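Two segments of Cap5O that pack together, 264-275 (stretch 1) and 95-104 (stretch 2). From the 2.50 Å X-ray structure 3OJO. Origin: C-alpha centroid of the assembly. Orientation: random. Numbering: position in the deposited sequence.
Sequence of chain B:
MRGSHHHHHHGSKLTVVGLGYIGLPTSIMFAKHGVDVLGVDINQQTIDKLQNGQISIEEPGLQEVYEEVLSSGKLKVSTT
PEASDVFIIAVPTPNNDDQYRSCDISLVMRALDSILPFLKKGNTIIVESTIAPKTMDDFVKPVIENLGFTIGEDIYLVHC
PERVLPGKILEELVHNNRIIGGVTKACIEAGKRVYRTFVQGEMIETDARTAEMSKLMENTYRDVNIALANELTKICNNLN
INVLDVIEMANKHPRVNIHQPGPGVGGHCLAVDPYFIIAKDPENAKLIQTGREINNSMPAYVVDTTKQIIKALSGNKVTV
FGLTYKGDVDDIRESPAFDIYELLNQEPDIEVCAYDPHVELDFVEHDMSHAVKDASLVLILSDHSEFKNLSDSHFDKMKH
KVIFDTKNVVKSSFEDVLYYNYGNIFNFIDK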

# COMPACT_ATOMS: atom_id res chain seq x y z
N GLY B 264 -4.86 16.00 -1.86
CA GLY B 264 -3.70 15.91 -0.99
C GLY B 264 -4.08 15.23 0.31
O GLY B 264 -5.17 14.64 0.42
N VAL B 265 -3.18 15.27 1.30
CA VAL B 265 -3.34 14.61 2.60
C VAL B 265 -3.11 15.64 3.71
O VAL B 265 -2.28 16.53 3.54
CB VAL B 265 -2.42 13.36 2.74
CG1 VAL B 265 -2.59 12.67 4.08
CG2 VAL B 265 -2.67 12.36 1.63
N GLY B 266 -3.84 15.52 4.82
CA GLY B 266 -3.71 16.42 5.95
C GLY B 266 -3.61 15.74 7.29
O GLY B 266 -3.23 14.57 7.35
N GLY B 267 -3.94 16.47 8.35
CA GLY B 267 -3.90 16.03 9.75
C GLY B 267 -2.66 15.28 10.21
O GLY B 267 -1.54 15.81 10.15
N HIS B 268 -2.88 14.04 10.68
CA HIS B 268 -1.96 13.00 11.19
C HIS B 268 -0.48 13.03 10.76
O HIS B 268 -0.16 13.47 9.65
CB HIS B 268 -2.55 11.61 10.88
CG HIS B 268 -2.93 11.42 9.43
ND1 HIS B 268 -4.20 11.75 8.97
CD2 HIS B 268 -2.19 10.96 8.40
CE1 HIS B 268 -4.19 11.47 7.67
NE2 HIS B 268 -3.01 10.99 7.28
N CYS B 269 0.40 12.48 11.62
CA CYS B 269 1.84 12.38 11.37
C CYS B 269 2.32 10.93 11.28
O CYS B 269 1.69 10.02 11.83
CB CYS B 269 2.64 13.21 12.37
SG CYS B 269 2.08 13.08 14.10
N LEU B 270 3.41 10.71 10.51
CA LEU B 270 3.91 9.38 10.14
C LEU B 270 4.96 8.67 11.02
O LEU B 270 5.45 9.27 11.98
CB LEU B 270 4.35 9.37 8.67
CG LEU B 270 3.41 9.96 7.65
CD1 LEU B 270 3.99 9.80 6.27
CD2 LEU B 270 2.01 9.35 7.72
N ALA B 271 5.28 7.39 10.67
CA ALA B 271 6.24 6.47 11.31
C ALA B 271 7.72 6.91 11.14
O ALA B 271 8.61 6.10 10.83
CB ALA B 271 6.03 5.04 10.79
N VAL B 272 7.98 8.20 11.37
CA VAL B 272 9.32 8.76 11.27
C VAL B 272 9.67 9.58 12.49
O VAL B 272 8.96 10.54 12.82
CB VAL B 272 9.60 9.52 9.94
CG1 VAL B 272 9.94 8.54 8.81
CG2 VAL B 272 8.43 10.42 9.56
N ASP B 273 10.72 9.17 13.20
CA ASP B 273 11.20 9.93 14.34
C ASP B 273 12.13 11.03 13.78
O ASP B 273 12.92 10.75 12.86
CB ASP B 273 11.87 9.04 15.41
CG ASP B 273 13.27 8.57 15.07
OD1 ASP B 273 13.40 7.49 14.47
OD2 ASP B 273 14.22 9.29 15.43
N PRO B 274 11.97 12.30 14.24
CA PRO B 274 12.79 13.39 13.67
C PRO B 274 14.30 13.13 13.60
O PRO B 274 14.95 13.52 12.62
CB PRO B 274 12.45 14.59 14.56
CG PRO B 274 11.07 14.29 15.08
CD PRO B 274 11.06 12.80 15.28
N TYR B 275 14.85 12.42 14.60
CA TYR B 275 16.26 12.11 14.67
C TYR B 275 16.76 10.90 13.85
O TYR B 275 17.19 11.09 12.72
CB TYR B 275 16.78 12.14 16.12
CG TYR B 275 18.28 11.95 16.23
CD1 TYR B 275 19.17 12.93 15.80
CD2 TYR B 275 18.81 10.76 16.74
CE1 TYR B 275 20.55 12.73 15.85
CE2 TYR B 275 20.18 10.55 16.79
CZ TYR B 275 21.05 11.55 16.38
OH TYR B 275 22.41 11.35 16.45
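Stretch 2 (95-104) NNDDQYRSCD

How do the two backbones meet? Neither stretch forms a regular helix or strand, so two irregular loops lie against each other, burying 640 Å² in all. By CA atoms, the chains come closest at Cys 269 and Cys 103, 5.3 Å apart. Stretch 2 folds back on itself: Asn 96 N donates to Ser 102 O at 3.1 Å, and Ser 102 N to Asp 98 OD1 at 3.1 Å. At the bend, Arg 101 has positive phi (52/72). From Arg 101 to Cys 103 the chain runs roughly at right angles to Leu 270 to Val 272, and Leu 270 N donates to Arg 101 O at 3.2 Å with a nearly straight angle of 166°.

What locks this arrangement covalently? A disulfide joins Cys 269 SG to Cys 103 SG at 2.0 Å, with chi3 of 103°. The Cys 269 side chain is p and points toward stretch 2; that of Cys 103 is m and leaves its backbone sideways. Beside the bridge, Asn 95 ND2 lies 3.2 Å from Cys 269 CB.

Where does the long side chain of Arg 101 go? It leaves sideways, then extends along the first part of stretch 1, and stretch 1 covers 130 Å² of the residue. Arg 101 NH1 makes a weak hydrogen bond to Gly 266 O at 2.8 Å, near the guanidinium plane, while His 268 O sits over one face. Arg 101 NH2 reaches to 3.4 Å from Val 265 CG1 and 3.0 Å from His 268 CD2.

What holds the later part of stretch 1, Val 272 and Pro 274? Ser 102 OG donates to Val 272 O at 2.7 Å, and Val 272 CG2 packs 3.6 Å from Tyr 100 CB. Farther out, Pro 274 CG rests 3.8 Å from Ser 102 CB and 3.7 Å from Asn 96 ND2.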

# COMPACT_ATOMS: atom_id res chain seq x y z
N ASN B 95 2.40 19.04 13.58
CA ASN B 95 3.31 18.52 12.57
C ASN B 95 4.51 19.43 12.41
O ASN B 95 4.39 20.66 12.43
CB ASN B 95 2.60 18.21 11.25
CG ASN B 95 2.37 16.73 11.09
OD1 ASN B 95 1.23 16.22 11.14
ND2 ASN B 95 3.45 15.99 10.94
N ASN B 96 5.69 18.81 12.38
CA ASN B 96 6.96 19.51 12.25
C ASN B 96 7.12 20.08 10.83
O ASN B 96 6.63 19.48 9.86
CB ASN B 96 8.11 18.55 12.56
CG ASN B 96 8.39 18.34 14.03
OD1 ASN B 96 8.46 19.28 14.82
ND2 ASN B 96 8.69 17.10 14.38
N ASP B 97 7.76 21.26 10.72
CA ASP B 97 8.02 21.85 9.40
C ASP B 97 9.21 21.10 8.81
O ASP B 97 10.38 21.45 9.02
CB ASP B 97 8.22 23.37 9.46
CG ASP B 97 6.93 24.12 9.74
OD1 ASP B 97 5.97 23.99 8.94
OD2 ASP B 97 6.88 24.86 10.75
N ASP B 98 8.87 19.95 8.18
CA ASP B 98 9.75 18.98 7.54
C ASP B 98 8.96 18.16 6.50
O ASP B 98 7.73 18.07 6.57
CB ASP B 98 10.46 18.07 8.59
CG ASP B 98 9.64 16.92 9.18
OD1 ASP B 98 8.45 17.13 9.49
OD2 ASP B 98 10.22 15.83 9.37
N GLN B 99 9.70 17.58 5.54
CA GLN B 99 9.26 16.78 4.39
C GLN B 99 8.39 15.60 4.82
O GLN B 99 7.21 15.53 4.46
CB GLN B 99 10.49 16.24 3.59
CG GLN B 99 11.75 17.13 3.60
CD GLN B 99 12.59 17.00 4.86
OE1 GLN B 99 13.09 15.92 5.21
NE2 GLN B 99 12.77 18.11 5.58
N TYR B 100 8.98 14.71 5.64
CA TYR B 100 8.45 13.46 6.22
C TYR B 100 7.20 13.61 7.08
O TYR B 100 6.55 12.60 7.37
CB TYR B 100 9.55 12.78 7.06
CG TYR B 100 10.73 12.29 6.25
CD1 TYR B 100 10.73 11.03 5.67
CD2 TYR B 100 11.85 13.10 6.06
CE1 TYR B 100 11.81 10.57 4.93
CE2 TYR B 100 12.94 12.65 5.29
CZ TYR B 100 12.91 11.39 4.73
OH TYR B 100 13.98 10.94 3.98
N ARG B 101 6.88 14.85 7.51
CA ARG B 101 5.80 15.19 8.44
C ARG B 101 5.90 14.34 9.74
O ARG B 101 5.19 13.34 9.96
CB ARG B 101 4.40 15.33 7.79
CG ARG B 101 3.52 14.10 7.81
CD ARG B 101 2.15 14.35 7.24
NE ARG B 101 1.55 13.07 6.86
CZ ARG B 101 0.26 12.88 6.59
NH1 ARG B 101 -0.60 13.90 6.68
NH2 ARG B 101 -0.18 11.68 6.25
N SER B 102 6.92 14.67 10.52
CA SER B 102 7.17 14.00 11.78
C SER B 102 6.28 14.61 12.84
O SER B 102 5.85 15.77 12.71
CB SER B 102 8.63 14.16 12.17
OG SER B 102 9.35 13.00 11.79
N CYS B 103 5.98 13.82 13.86
CA CYS B 103 5.17 14.30 14.98
C CYS B 103 6.05 15.16 15.86
O CYS B 103 7.21 14.80 16.13
CB CYS B 103 4.61 13.13 15.79
SG CYS B 103 3.58 11.96 14.86
N ASP B 104 5.51 16.28 16.32
CA ASP B 104 6.23 17.13 17.24
C ASP B 104 5.87 16.70 18.68
O ASP B 104 4.71 16.82 19.07
CB ASP B 104 5.90 18.61 16.96
CG ASP B 104 6.63 19.61 17.83
OD1 ASP B 104 6.14 20.75 17.96
OD2 ASP B 104 7.69 19.25 18.40